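Local coordinates for protein Csm3 (PDB 6AE2) that probably binds RNA, and may cleave it, as a RAMP-superfamily subunit of the type III-A CRISPR-Cas effector complex, at residues K97-D102 against E190-K195. Residues are numbered along the deposited sequence; the frame is centred on the assembly and turned at random.
Sequences KGKNGD and EEEMIK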
ATOM      1  N   LYS A  97     -17.676  -0.179 -17.806  1.00 52.46           N
ATOM      2  CA  LYS A  97     -18.115  -0.584 -19.129  1.00 61.62           C
ATOM      3  C   LYS A  97     -17.402   0.276 -20.165  1.00 63.48           C
ATOM      4  O   LYS A  97     -16.855   1.339 -19.849  1.00 51.37           O
ATOM      5  CB  LYS A  97     -19.640  -0.466 -19.280  1.00 63.53           C
ATOM      6  CG  LYS A  97     -20.425  -0.860 -18.034  1.00 63.22           C
ATOM      7  CD  LYS A  97     -21.742  -1.537 -18.406  1.00 66.12           C
ATOM      8  CE  LYS A  97     -22.890  -1.042 -17.537  1.00 64.72           C
ATOM      9  NZ  LYS A  97     -24.200  -1.138 -18.235  1.00 72.72           N
ATOM     10  N   GLY A  98     -17.400  -0.197 -21.407  1.00 69.99           N
ATOM     11  CA  GLY A  98     -16.665   0.459 -22.465  1.00 75.49           C
ATOM     12  C   GLY A  98     -17.258   1.807 -22.849  1.00 85.29           C
ATOM     13  O   GLY A  98     -18.066   2.407 -22.139  1.00 88.91           O
ATOM     14  N   LYS A  99     -16.823   2.287 -24.019  1.00 91.61           N
ATOM     15  CA  LYS A  99     -17.322   3.558 -24.537  1.00 94.78           C
ATOM     16  C   LYS A  99     -18.837   3.542 -24.695  1.00103.94           C
ATOM     17  O   LYS A  99     -19.487   4.586 -24.561  1.00106.47           O
ATOM     18  CB  LYS A  99     -16.644   3.877 -25.870  1.00 91.71           C
ATOM     19  CG  LYS A  99     -16.597   5.357 -26.215  1.00 92.16           C
ATOM     20  CD  LYS A  99     -17.750   5.742 -27.127  1.00 96.69           C
ATOM     21  CE  LYS A  99     -17.745   4.911 -28.400  1.00 94.50           C
ATOM     22  NZ  LYS A  99     -19.042   5.002 -29.123  1.00 93.25           N
ATOM     23  N   ASN A 100     -19.412   2.377 -24.983  1.00105.24           N
ATOM     24  CA  ASN A 100     -20.857   2.201 -24.958  1.00102.76           C
ATOM     25  C   ASN A 100     -21.228   1.367 -23.737  1.00 99.37           C
ATOM     26  O   ASN A 100     -20.717   1.609 -22.640  1.00 96.81           O
ATOM     27  CB  ASN A 100     -21.342   1.545 -26.253  1.00102.00           C
ATOM     28  CG  ASN A 100     -20.586   2.041 -27.476  1.00103.16           C
ATOM     29  OD1 ASN A 100     -20.968   3.033 -28.096  1.00103.71           O
ATOM     30  ND2 ASN A 100     -19.507   1.349 -27.826  1.00101.84           N
ATOM     31  N   GLY A 101     -22.105   0.385 -23.911  1.00 96.52           N
ATOM     32  CA  GLY A 101     -22.424  -0.531 -22.838  1.00 89.02           C
ATOM     33  C   GLY A 101     -21.635  -1.819 -22.858  1.00 80.56           C
ATOM     34  O   GLY A 101     -21.933  -2.728 -22.077  1.00 77.98           O
ATOM     35  N   ASP A 102     -20.622  -1.918 -23.716  1.00 81.20           N
ATOM     36  CA  ASP A 102     -19.947  -3.184 -23.960  1.00 80.88           C
ATOM     37  C   ASP A 102     -19.119  -3.623 -22.755  1.00 70.32           C
ATOM     38  O   ASP A 102     -18.648  -2.806 -21.958  1.00 62.88           O
ATOM     39  CB  ASP A 102     -19.049  -3.080 -25.194  1.00 82.69           C
ATOM     40  CG  ASP A 102     -18.235  -1.799 -25.219  1.00 83.65           C
ATOM     41  OD1 ASP A 102     -18.832  -0.705 -25.140  1.00 85.30           O
ATOM     42  OD2 ASP A 102     -16.993  -1.888 -25.324  1.00 79.88           O
ATOM     43  N   GLU A 190      -8.501   0.057 -29.696  1.00 52.49           N
ATOM     44  CA  GLU A 190      -7.244   0.074 -28.954  1.00 49.29           C
ATOM     45  C   GLU A 190      -7.254   1.138 -27.863  1.00 55.23           C
ATOM     46  O   GLU A 190      -6.829   0.888 -26.730  1.00 53.03           O
ATOM     47  CB  GLU A 190      -6.079   0.304 -29.918  1.00 47.11           C
ATOM     48  CG  GLU A 190      -4.726   0.442 -29.242  1.00 55.81           C
ATOM     49  CD  GLU A 190      -3.728   1.213 -30.085  1.00 60.48           C
ATOM     50  OE1 GLU A 190      -3.392   0.742 -31.190  1.00 62.57           O
ATOM     51  OE2 GLU A 190      -3.281   2.292 -29.639  1.00 64.14           O
ATOM     52  N   GLU A 191      -7.747   2.336 -28.190  1.00 59.59           N
ATOM     53  CA  GLU A 191      -7.728   3.432 -27.226  1.00 60.88           C
ATOM     54  C   GLU A 191      -8.601   3.120 -26.015  1.00 58.83           C
ATOM     55  O   GLU A 191      -8.249   3.466 -24.880  1.00 55.18           O
ATOM     56  CB  GLU A 191      -8.180   4.727 -27.901  1.00 69.82           C
ATOM     57  CG  GLU A 191      -8.567   5.837 -26.938  1.00 86.83           C
ATOM     58  CD  GLU A 191      -8.812   7.157 -27.640  1.00 98.19           C
ATOM     59  OE1 GLU A 191      -9.751   7.880 -27.243  1.00101.82           O
ATOM     60  OE2 GLU A 191      -8.064   7.470 -28.590  1.00 99.89           O
ATOM     61  N   GLU A 192      -9.739   2.456 -26.231  1.00 54.08           N
ATOM     62  CA  GLU A 192     -10.607   2.101 -25.112  1.00 46.33           C
ATOM     63  C   GLU A 192      -9.979   1.014 -24.247  1.00 45.10           C
ATOM     64  O   GLU A 192     -10.126   1.030 -23.018  1.00 48.90           O
ATOM     65  CB  GLU A 192     -11.975   1.653 -25.628  1.00 50.25           C
ATOM     66  CG  GLU A 192     -12.920   2.794 -25.967  1.00 65.23           C
ATOM     67  CD  GLU A 192     -13.245   3.662 -24.766  1.00 77.67           C
ATOM     68  OE1 GLU A 192     -13.702   3.114 -23.740  1.00 81.06           O
ATOM     69  OE2 GLU A 192     -13.046   4.892 -24.850  1.00 79.75           O
ATOM     70  N   MET A 193      -9.276   0.064 -24.866  1.00 38.94           N
ATOM     71  CA  MET A 193      -8.664  -1.021 -24.104  1.00 37.28           C
ATOM     72  C   MET A 193      -7.521  -0.510 -23.236  1.00 35.32           C
ATOM     73  O   MET A 193      -7.412  -0.875 -22.059  1.00 32.76           O
ATOM     74  CB  MET A 193      -8.172  -2.114 -25.049  1.00 38.53           C
ATOM     75  CG  MET A 193      -9.282  -2.857 -25.766  1.00 45.75           C
ATOM     76  SD  MET A 193      -8.631  -4.271 -26.661  1.00 47.64           S
ATOM     77  CE  MET A 193      -8.155  -3.446 -28.169  1.00 52.09           C
ATOM     78  N   ILE A 194      -6.650   0.327 -23.803  1.00 30.12           N
ATOM     79  CA  ILE A 194      -5.598   0.955 -23.008  1.00 40.32           C
ATOM     80  C   ILE A 194      -6.212   1.740 -21.856  1.00 49.14           C
ATOM     81  O   ILE A 194      -5.769   1.642 -20.706  1.00 45.23           O
ATOM     82  CB  ILE A 194      -4.713   1.851 -23.892  1.00 37.72           C
ATOM     83  CG1 ILE A 194      -3.842   1.003 -24.819  1.00 37.90           C
ATOM     84  CG2 ILE A 194      -3.858   2.775 -23.034  1.00 26.03           C
ATOM     85  CD1 ILE A 194      -3.416   1.730 -26.077  1.00 36.57           C
ATOM     86  N   LYS A 195      -7.259   2.517 -22.151  1.00 48.25           N
ATOM     87  CA  LYS A 195      -7.909   3.308 -21.114  1.00 51.73           C
ATOM     88  C   LYS A 195      -8.470   2.418 -20.010  1.00 50.71           C
ATOM     89  O   LYS A 195      -8.282   2.700 -18.822  1.00 55.89           O
ATOM     90  CB  LYS A 195      -9.013   4.170 -21.726  1.00 52.48           C
ATOM     91  CG  LYS A 195     -10.081   4.613 -20.742  1.00 59.58           C
ATOM     92  CD  LYS A 195     -11.035   5.613 -21.374  1.00 63.24           C
ATOM     93  CE  LYS A 195     -12.082   6.089 -20.378  1.00 59.70           C
ATOM     94  NZ  LYS A 195     -13.426   6.207 -21.012  1.00 63.97           N
TER
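Lys99 and Glu192 meet where the loop between helices 80-93 and 104-109 touches the first turns of helix 190-205, the second helix of the ferredoxin-like (RRM-like) core of this RAMP protein. The contact is small, burying 100 Å² in all, and its nearest backbones, Gly98 and Glu192, keep their CA atoms 6.8 Å apart; the gap is spanned by a side chain, that of Glu192. Its CB points toward the loop, and CG lies anti to the carbonyl carbon (chi1 -82°). The chain then bends at chi2 (-61°); CG approaches Lys99 CB at 3.9 Å, and CD comes closer still, 3.6 Å from the same CB. Both carboxylate oxygens lie near Lys99 CB, with OE2 also by CG at 3.8 Å and OE1 3.2 Å from Lys99 N. The angle at that amide is too poor for a hydrogen bond; the rest is van der Waals contact of the carboxylate with CB and CG of Lys99. The two side chains cross at about a right angle, and the lysine ammonium turns away from the glutamate: NZ bonds Asn100 OD1, tilted 34° from its carbonyl plane. Beside the contact, Asp102 OD1 accepts the backbone N-H of Asn100, and Gly98 N bonds Asp102 O, folding the loop back on itself. Glu192 also touches Ile104, so that its side chain links helix 190-205 to helix 104-109 as well as to the loop. On the loop side, OE1 of Glu192 additionally lies 3.9 Å from Gly98 C.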